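Local coordinates for protein imelysin (Bacteroides ovatus ATCC 8483, PDB 3OYV) that is an imelysin-like outer membrane protein that probably takes part in bacterial iron uptake, at residues 251-255 with 270-275; 263-269 with 357-361; 278-282 with 299-303. All coordinates share one frame; numbering follows the deposited sequence. Where two conformers were deposited one is given.

In the fold
All three contacts use helix 265-283, taken at successive levels from its start to its last turn. Contact 3 is buried, its centre about 5 Å from the centre of the chain, whereas contact 1 is partly buried at about 17 Å and contact 2 lies about 25 Å out. Contact 1 has no hydrogen bond across it: alanines and one leucine pack helix on helix. Contact 2 binds the C-terminal tail to the first turns by one direct hydrogen bond, two waters and an aromatic face. Contact 3 places a salt bridge in the interior. Contacts 1 and 2 touch where Cys272 meets Pro357; contacts 1 and 3 touch at Leu252 and Ala278.

Contact 1. Residues 251-255 with 270-275; sequences ALYNA and TACDAW
Ala255 and Ala274 meet methyl to methyl, CB of Ala255 lying 3.8 Å from CB of Ala274. The same Ala255 CB also rests on the backbone of Ala271, 4.0 Å from Ala271 CA, so it sits between two residues that are nearly one turn apart on the facing helix. One turn back along its own helix, Leu252 brings a branched side chain to the interface. Its CD1 does the touching: it packs on Ala274 CB and lies 3.6 Å from the backbone N of Trp275. That amide is already spent on Ala271 O inside its own helix, so the leucine methyl covers a backbone whose polar groups are paired. The other branch, CD2, approaches the Trp275 ring obliquely. Leu252 CG stands anti to the backbone N (chi1 179°), which carries both methyls across to the partner helix although the CB bond itself does not point there. No hydrogen bond crosses the contact. With alanines at the closest points, the axes of the two short segments approach to 8.7 Å and run antiparallel at 166°, Leu252 facing Ala274 and Ala255 facing Ala271. This is an antiparallel helical hairpin, helix 223-261 turning back into helix 265-283 through a short connection. The indole of Trp275 is positioned from beyond the pair, its NE1 donating to Phe344 O while its ring meets that of His120. Helix 343-351 closes one side, with Leu347 on Leu252 and Leu351 on Ala271, and Tyr253 packs against helix 21-47.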
loop_
_atom_site.group_PDB
_atom_site.type_symbol
_atom_site.label_atom_id
_atom_site.label_comp_id
_atom_site.label_asym_id
_atom_site.label_seq_id
_atom_site.Cartn_x
_atom_site.Cartn_y
_atom_site.Cartn_z
ATOM N N ALA A 251 8.629 -3.432 -13.972
ATOM C CA ALA A 251 9.935 -4.019 -13.644
ATOM C C ALA A 251 9.806 -5.353 -12.911
ATOM O O ALA A 251 10.538 -6.306 -13.197
ATOM C CB ALA A 251 10.841 -3.048 -12.837
ATOM N N LEU A 252 8.863 -5.403 -11.978
ATOM C CA LEU A 252 8.577 -6.609 -11.241
ATOM C C LEU A 252 8.142 -7.752 -12.162
ATOM O O LEU A 252 8.555 -8.899 -12.008
ATOM C CB LEU A 252 7.546 -6.308 -10.143
ATOM C CG LEU A 252 7.093 -7.464 -9.254
ATOM C CD1 LEU A 252 8.227 -8.152 -8.537
ATOM C CD2 LEU A 252 6.042 -6.918 -8.272
ATOM N N TYR A 253 7.282 -7.442 -13.123
ATOM C CA TYR A 253 6.825 -8.430 -14.112
ATOM C C TYR A 253 8.060 -9.001 -14.851
ATOM O O TYR A 253 8.185 -10.206 -14.992
ATOM C CB TYR A 253 5.823 -7.812 -15.062
ATOM C CG TYR A 253 5.335 -8.774 -16.104
ATOM C CD1 TYR A 253 4.437 -9.787 -15.793
ATOM C CD2 TYR A 253 5.847 -8.728 -17.380
ATOM C CE1 TYR A 253 3.989 -10.681 -16.775
ATOM C CE2 TYR A 253 5.410 -9.599 -18.358
ATOM C CZ TYR A 253 4.477 -10.581 -18.047
ATOM O OH TYR A 253 4.071 -11.453 -19.016
ATOM N N ASN A 254 8.970 -8.142 -15.317
ATOM C CA ASN A 254 10.140 -8.627 -16.027
ATOM C C ASN A 254 11.008 -9.520 -15.152
ATOM O O ASN A 254 11.492 -10.550 -15.592
ATOM C CB ASN A 254 11.000 -7.458 -16.576
ATOM C CG ASN A 254 10.324 -6.652 -17.599
ATOM O OD1 ASN A 254 9.999 -5.477 -17.363
ATOM N ND2 ASN A 254 10.099 -7.254 -18.752
ATOM N N ALA A 255 11.176 -9.126 -13.887
ATOM C CA ALA A 255 11.970 -9.903 -12.968
ATOM C C ALA A 255 11.365 -11.294 -12.739
ATOM O O ALA A 255 12.100 -12.303 -12.606
ATOM C CB ALA A 255 12.181 -9.181 -11.640
ATOM N N THR A 270 16.697 -11.407 -7.041
ATOM C CA THR A 270 16.401 -10.312 -7.948
ATOM C C THR A 270 14.905 -9.974 -7.988
ATOM O O THR A 270 14.532 -8.806 -7.990
ATOM C CB THR A 270 16.961 -10.657 -9.342
ATOM O OG1 THR A 270 18.388 -10.797 -9.221
ATOM C CG2 THR A 270 16.627 -9.565 -10.368
ATOM N N ALA A 271 14.049 -10.995 -8.036
ATOM C CA ALA A 271 12.612 -10.788 -8.020
ATOM C C ALA A 271 12.152 -10.227 -6.662
ATOM O O ALA A 271 11.322 -9.320 -6.638
ATOM C CB ALA A 271 11.853 -12.056 -8.376
ATOM N N CYS A 272 12.758 -10.680 -5.573
ATOM C CA CYS A 272 12.453 -10.104 -4.271
ATOM C C CYS A 272 12.854 -8.629 -4.219
ATOM O O CYS A 272 12.118 -7.782 -3.689
ATOM C CB CYS A 272 13.193 -10.872 -3.187
ATOM S SG CYS A 272 12.563 -12.554 -2.877
ATOM N N ASP A 273 14.044 -8.303 -4.737
ATOM C CA ASP A 273 14.428 -6.889 -4.811
ATOM C C ASP A 273 13.367 -6.069 -5.552
ATOM O O ASP A 273 13.024 -4.985 -5.131
ATOM C CB ASP A 273 15.769 -6.703 -5.568
ATOM C CG ASP A 273 16.988 -7.292 -4.859
ATOM O OD1 ASP A 273 16.943 -7.520 -3.652
ATOM O OD2 ASP A 273 18.025 -7.486 -5.544
ATOM N N ALA A 274 12.898 -6.603 -6.676
ATOM C CA ALA A 274 11.887 -5.934 -7.447
ATOM C C ALA A 274 10.566 -5.801 -6.699
ATOM O O ALA A 274 9.862 -4.797 -6.872
ATOM C CB ALA A 274 11.686 -6.630 -8.816
ATOM N N TRP A 275 10.245 -6.791 -5.873
ATOM C CA TRP A 275 9.018 -6.741 -5.061
ATOM C C TRP A 275 9.105 -5.590 -4.052
ATOM O O TRP A 275 8.182 -4.776 -3.954
ATOM C CB TRP A 275 8.774 -8.109 -4.397
ATOM C CG TRP A 275 7.466 -8.183 -3.670
ATOM C CD1 TRP A 275 6.263 -8.523 -4.206
ATOM C CD2 TRP A 275 7.201 -7.843 -2.284
ATOM N NE1 TRP A 275 5.276 -8.469 -3.239
ATOM C CE2 TRP A 275 5.831 -8.036 -2.062
ATOM C CE3 TRP A 275 8.012 -7.485 -1.198
ATOM C CZ2 TRP A 275 5.243 -7.850 -0.810
ATOM C CZ3 TRP A 275 7.410 -7.258 0.020
ATOM C CH2 TRP A 275 6.061 -7.454 0.211
#

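Contact 2. Residues 263-269 with 357-361; sequences PSNSAFE and PRKVQ
Asn265 reaches the C-terminal tail with its amide oxygen, which accepts the backbone N-H of Val360 at 2.8 Å from OD1 to N. The donor lies almost on the extension of the amide C=O bond, and the N-H is close to straight (161°). Chi1 of -68° sets CG anti to the carbonyl carbon and turns the amide to the tail, where it also lies against Lys359 CB. Two waters add to the polar contacts. One donates to both Asn265 O and Arg358 O; the other accepts from Asn265 ND2 and donates to Val360 O, so the two ends of the amide engage the N-H and C=O of the same residue, one directly and one through water. With an alanine here, the Val360 N-H would probably lose this acceptor and the second water its amide donor, freeing the end of the tail to shift.

Segment 263-269 leads into and begins helix 265-283, with Ser264 as its N-cap: Ser264 OG accepts from Ala267 N at 3.0 Å. The tail runs on from strand 356-357, which includes Pro357, in extended form across these turns.

Apolar contact centres on Phe268. Arg358 CB lies over one face of its ring as a CH-pi contact, 4.1 Å from the centroid and 18° off the normal, while Val360 CG1 comes to the ring edge near its plane, 4.0 Å from Phe268 CE2. Pro357 CG packs against Glu269 CG at the other end. Beyond the segments, Tyr16 meets Phe268 edge-to-face. The Arg358 side chain runs extended to NE, and its guanidinium donates to Ile14 O and Phe349 O.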
loop_
_atom_site.group_PDB
_atom_site.type_symbol
_atom_site.label_atom_id
_atom_site.label_comp_id
_atom_site.label_asym_id
_atom_site.label_seq_id
_atom_site.Cartn_x
_atom_site.Cartn_y
_atom_site.Cartn_z
ATOM N N PRO A 263 15.477 -20.175 -13.541
ATOM C CA PRO A 263 15.347 -20.169 -12.098
ATOM C C PRO A 263 16.655 -20.455 -11.373
ATOM O O PRO A 263 17.422 -21.321 -11.802
ATOM C CB PRO A 263 14.290 -21.233 -11.830
ATOM C CG PRO A 263 14.177 -22.015 -13.050
ATOM C CD PRO A 263 14.674 -21.231 -14.175
ATOM N N SER A 264 16.917 -19.707 -10.311
ATOM C CA SER A 264 18.111 -19.834 -9.468
ATOM C C SER A 264 17.906 -19.045 -8.189
ATOM O O SER A 264 16.969 -18.223 -8.108
ATOM C CB SER A 264 19.351 -19.286 -10.172
ATOM O OG SER A 264 19.239 -17.868 -10.348
ATOM N N ASN A 265 18.784 -19.254 -7.213
ATOM C CA ASN A 265 18.756 -18.456 -5.994
ATOM C C ASN A 265 18.905 -16.978 -6.310
ATOM O O ASN A 265 18.217 -16.143 -5.744
ATOM C CB ASN A 265 19.824 -18.914 -5.004
ATOM C CG ASN A 265 19.521 -20.294 -4.460
ATOM O OD1 ASN A 265 18.454 -20.858 -4.739
ATOM N ND2 ASN A 265 20.458 -20.853 -3.715
ATOM N N SER A 266 19.790 -16.668 -7.235
ATOM C CA SER A 266 20.036 -15.280 -7.613
ATOM C C SER A 266 18.798 -14.664 -8.246
ATOM O O SER A 266 18.483 -13.506 -8.006
ATOM C CB SER A 266 21.206 -15.195 -8.584
ATOM O OG SER A 266 22.405 -15.576 -7.946
ATOM N N ALA A 267 18.106 -15.430 -9.080
ATOM C CA ALA A 267 16.880 -14.955 -9.715
ATOM C C ALA A 267 15.759 -14.682 -8.709
ATOM O O ALA A 267 15.014 -13.705 -8.860
ATOM C CB ALA A 267 16.402 -15.896 -10.793
ATOM N N PHE A 268 15.652 -15.526 -7.698
ATOM C CA PHE A 268 14.704 -15.272 -6.608
ATOM C C PHE A 268 15.054 -13.960 -5.912
ATOM O O PHE A 268 14.197 -13.151 -5.620
ATOM C CB PHE A 268 14.655 -16.451 -5.633
ATOM C CG PHE A 268 13.550 -17.454 -5.925
ATOM C CD1 PHE A 268 12.226 -17.157 -5.674
ATOM C CD2 PHE A 268 13.856 -18.709 -6.417
ATOM C CE1 PHE A 268 11.222 -18.072 -5.933
ATOM C CE2 PHE A 268 12.860 -19.635 -6.672
ATOM C CZ PHE A 268 11.532 -19.311 -6.430
ATOM N N GLU A 269 16.335 -13.806 -5.563
ATOM C CA GLU A 269 16.793 -12.567 -4.911
ATOM C C GLU A 269 16.456 -11.326 -5.743
ATOM O O GLU A 269 16.000 -10.323 -5.217
ATOM C CB GLU A 269 18.299 -12.601 -4.633
ATOM C CG GLU A 269 18.658 -13.614 -3.531
ATOM C CD GLU A 269 20.137 -14.004 -3.453
ATOM O OE1 GLU A 269 20.968 -13.416 -4.175
ATOM O OE2 GLU A 269 20.458 -14.925 -2.654
ATOM N N PRO A 357 14.571 -14.475 0.733
ATOM C CA PRO A 357 14.192 -14.999 -0.567
ATOM C C PRO A 357 14.168 -16.516 -0.547
ATOM O O PRO A 357 15.028 -17.151 0.099
ATOM C CB PRO A 357 15.311 -14.495 -1.494
ATOM C CG PRO A 357 15.735 -13.207 -0.875
ATOM C CD PRO A 357 15.657 -13.488 0.622
ATOM N N ARG A 358 13.218 -17.102 -1.273
ATOM C CA ARG A 358 13.220 -18.546 -1.440
ATOM C C ARG A 358 14.444 -19.007 -2.219
ATOM O O ARG A 358 15.037 -18.253 -3.001
ATOM C CB ARG A 358 11.970 -19.001 -2.139
ATOM C CG ARG A 358 10.766 -18.872 -1.261
ATOM C CD ARG A 358 9.535 -19.272 -2.022
ATOM N NE ARG A 358 8.260 -19.227 -1.292
ATOM C CZ ARG A 358 7.754 -20.221 -0.559
ATOM N NH1 ARG A 358 8.475 -21.306 -0.249
ATOM N NH2 ARG A 358 6.527 -20.110 -0.086
ATOM N N LYS A 359 14.771 -20.277 -2.014
ATOM C CA LYS A 359 15.879 -20.927 -2.701
ATOM C C LYS A 359 15.361 -22.113 -3.491
ATOM O O LYS A 359 14.322 -22.710 -3.173
ATOM C CB LYS A 359 16.943 -21.407 -1.698
ATOM C CG LYS A 359 17.564 -20.294 -0.893
ATOM C CD LYS A 359 18.575 -20.850 0.054
ATOM C CE LYS A 359 19.243 -19.750 0.855
ATOM N NZ LYS A 359 20.306 -20.295 1.756
ATOM N N VAL A 360 16.106 -22.442 -4.534
ATOM C CA VAL A 360 15.853 -23.650 -5.290
ATOM C C VAL A 360 16.488 -24.838 -4.522
ATOM O O VAL A 360 17.340 -24.673 -3.635
ATOM C CB VAL A 360 16.365 -23.519 -6.749
ATOM C CG1 VAL A 360 15.781 -22.233 -7.435
ATOM C CG2 VAL A 360 17.879 -23.531 -6.793
ATOM N N GLN A 361 16.046 -26.029 -4.863
ATOM C CA GLN A 361 16.452 -27.241 -4.143
ATOM C C GLN A 361 17.924 -27.557 -4.407
ATOM O O GLN A 361 18.513 -27.179 -5.425
ATOM C CB GLN A 361 15.599 -28.428 -4.619
ATOM C CG GLN A 361 14.873 -29.200 -3.544
ATOM C CD GLN A 361 14.191 -30.428 -4.133
ATOM O OE1 GLN A 361 14.671 -31.003 -5.121
ATOM N NE2 GLN A 361 13.069 -30.828 -3.543
ATOM O OXT GLN A 361 18.573 -28.240 -3.605
HETATM O O HOH W 1 17.428 -16.988 -3.183
HETATM O O HOH W 2 19.866 -23.719 -2.969
#

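Contact 3. Residues 278-282 with 299-303; sequences AREPW and DPNMD
Asp303 takes two donors from helix 265-283, one on each carboxylate oxygen. Its OD1 receives Arg279 NH1 at 2.7 Å in a salt bridge, and its OD2 takes a weak hydrogen bond from Trp282 NE1 at 3.0 Å. OD1 lies in the guanidinium plane, yet the nitrogen comes from above the carboxylate, 45° out of its plane. Arg279 arrives by folding, bent at both chi2 and chi3, which lays one face of its guanidinium against the indole, with Trp282 CD1 3.5 Å from the guanidinium plane, toward its rim. The indole thus flanks the arginine while sharing its acid partner.

This cluster of Asp303, Arg279 and Trp282 is the tightly packed part. At the indole edge Asp299 OD1 lies in the plane, 3.4 Å from Trp282 CZ2, consistent with the slightly positive rim of an aromatic ring. Selenomethionine Met302 makes an oblique Met-aromatic contact with the six-membered ring of Trp282, but in the modelled conformer, one of two, so this contact is less certain. Chi1 of Trp282, 175°, carries the indole toward helix 298-303; the short-segment axes stay 13.4 Å apart and side chains span the distance.

The looser side is the polar one, where two small molecules are bound. A glycerol hydrogen-bonds to both Asp299 OD1 and Asp303 OD2, and an unidentified ligand takes a bond from Arg279 NH2; both probably come from the crystallisation liquor, but they may mark a pocket.

Glu283 pairs with Arg279 NE as a second acid. Helix 343-351 brings Phe344 and His345 against Arg279 and Asp303, and on the apolar side Leu245 of helix 223-261 packs on Trp282 and Met302, with helix 21-47 also against Met302.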
loop_
_atom_site.group_PDB
_atom_site.type_symbol
_atom_site.label_atom_id
_atom_site.label_comp_id
_atom_site.label_asym_id
_atom_site.label_seq_id
_atom_site.Cartn_x
_atom_site.Cartn_y
_atom_site.Cartn_z
ATOM N N ALA A 278 8.810 -2.236 -5.901
ATOM C CA ALA A 278 7.441 -1.953 -6.340
ATOM C C ALA A 278 6.513 -1.652 -5.136
ATOM O O ALA A 278 5.603 -0.847 -5.233
ATOM C CB ALA A 278 6.871 -3.114 -7.215
ATOM N N ARG A 279 6.775 -2.300 -4.012
ATOM C CA ARG A 279 5.977 -2.077 -2.811
ATOM C C ARG A 279 6.071 -0.658 -2.292
ATOM O O ARG A 279 5.122 -0.172 -1.699
ATOM C CB ARG A 279 6.370 -3.057 -1.721
ATOM C CG ARG A 279 5.787 -4.461 -1.920
ATOM C CD ARG A 279 4.278 -4.484 -1.780
ATOM N NE ARG A 279 3.843 -4.097 -0.446
ATOM C CZ ARG A 279 2.603 -4.197 -0.000
ATOM N NH1 ARG A 279 1.629 -4.594 -0.799
ATOM N NH2 ARG A 279 2.319 -3.894 1.258
ATOM N N GLU A 280 7.207 0.000 -2.496
ATOM C CA GLU A 280 7.380 1.318 -1.894
ATOM C C GLU A 280 6.351 2.354 -2.358
ATOM O O GLU A 280 5.693 2.947 -1.502
ATOM C CB GLU A 280 8.794 1.826 -2.079
ATOM C CG GLU A 280 9.046 3.070 -1.227
ATOM C CD GLU A 280 10.477 3.522 -1.262
ATOM O OE1 GLU A 280 11.252 2.972 -2.070
ATOM O OE2 GLU A 280 10.812 4.429 -0.474
ATOM N N PRO A 281 6.170 2.565 -3.686
ATOM C CA PRO A 281 5.145 3.518 -4.070
ATOM C C PRO A 281 3.743 3.031 -3.687
ATOM O O PRO A 281 2.879 3.861 -3.337
ATOM C CB PRO A 281 5.322 3.653 -5.582
ATOM C CG PRO A 281 6.032 2.404 -5.977
ATOM C CD PRO A 281 6.941 2.113 -4.863
ATOM N N TRP A 282 3.498 1.721 -3.711
ATOM C CA TRP A 282 2.201 1.216 -3.258
ATOM C C TRP A 282 1.932 1.602 -1.799
ATOM O O TRP A 282 0.919 2.201 -1.453
ATOM C CB TRP A 282 2.093 -0.312 -3.379
ATOM C CG TRP A 282 0.798 -0.761 -2.780
ATOM C CD1 TRP A 282 0.628 -1.337 -1.563
ATOM C CD2 TRP A 282 -0.512 -0.583 -3.342
ATOM N NE1 TRP A 282 -0.706 -1.534 -1.329
ATOM C CE2 TRP A 282 -1.436 -1.065 -2.390
ATOM C CE3 TRP A 282 -1.000 -0.022 -4.515
ATOM C CZ2 TRP A 282 -2.807 -1.056 -2.619
ATOM C CZ3 TRP A 282 -2.364 -0.038 -4.746
ATOM C CH2 TRP A 282 -3.250 -0.524 -3.793
ATOM N N ASP A 299 -8.351 -2.163 -5.160
ATOM C CA ASP A 299 -7.456 -2.319 -4.011
ATOM C C ASP A 299 -7.370 -3.800 -3.594
ATOM O O ASP A 299 -6.277 -4.355 -3.534
ATOM C CB ASP A 299 -7.933 -1.406 -2.877
ATOM C CG ASP A 299 -7.110 -1.493 -1.628
ATOM O OD1 ASP A 299 -5.948 -1.896 -1.598
ATOM O OD2 ASP A 299 -7.614 -1.010 -0.593
ATOM N N PRO A 300 -8.508 -4.471 -3.368
ATOM C CA PRO A 300 -8.374 -5.883 -3.026
ATOM C C PRO A 300 -7.827 -6.786 -4.150
ATOM O O PRO A 300 -7.287 -7.867 -3.867
ATOM C CB PRO A 300 -9.800 -6.292 -2.587
ATOM C CG PRO A 300 -10.683 -5.254 -3.089
ATOM C CD PRO A 300 -9.877 -3.978 -3.126
ATOM N N ASN A 301 -7.936 -6.329 -5.385
ATOM C CA ASN A 301 -7.284 -7.052 -6.493
ATOM C C ASN A 301 -5.766 -6.897 -6.504
ATOM O O ASN A 301 -5.071 -7.740 -7.060
ATOM C CB ASN A 301 -7.877 -6.599 -7.827
ATOM C CG ASN A 301 -9.092 -7.379 -8.214
ATOM O OD1 ASN A 301 -9.452 -8.333 -7.555
ATOM N ND2 ASN A 301 -9.739 -6.976 -9.316
HETATM N N MSE A 302 -5.287 -5.829 -5.894
HETATM C CA MSE A 302 -3.853 -5.543 -5.845
HETATM C C MSE A 302 -3.169 -5.932 -4.541
HETATM O O MSE A 302 -1.949 -6.126 -4.512
HETATM C CB MSE A 302 -3.644 -4.073 -6.114
HETATM C CG MSE A 302 -4.067 -3.724 -7.527
HETATM SE SE MSE A 302 -3.709 -1.841 -7.970
HETATM C CE MSE A 302 -1.821 -1.820 -8.070
ATOM N N ASP A 303 -3.937 -6.011 -3.451
ATOM C CA ASP A 303 -3.314 -6.014 -2.131
ATOM C C ASP A 303 -4.132 -6.667 -1.030
ATOM O O ASP A 303 -4.116 -6.204 0.099
ATOM C CB ASP A 303 -2.999 -4.563 -1.721
ATOM C CG ASP A 303 -1.985 -4.463 -0.588
ATOM O OD1 ASP A 303 -1.004 -5.247 -0.562
ATOM O OD2 ASP A 303 -2.175 -3.559 0.262
#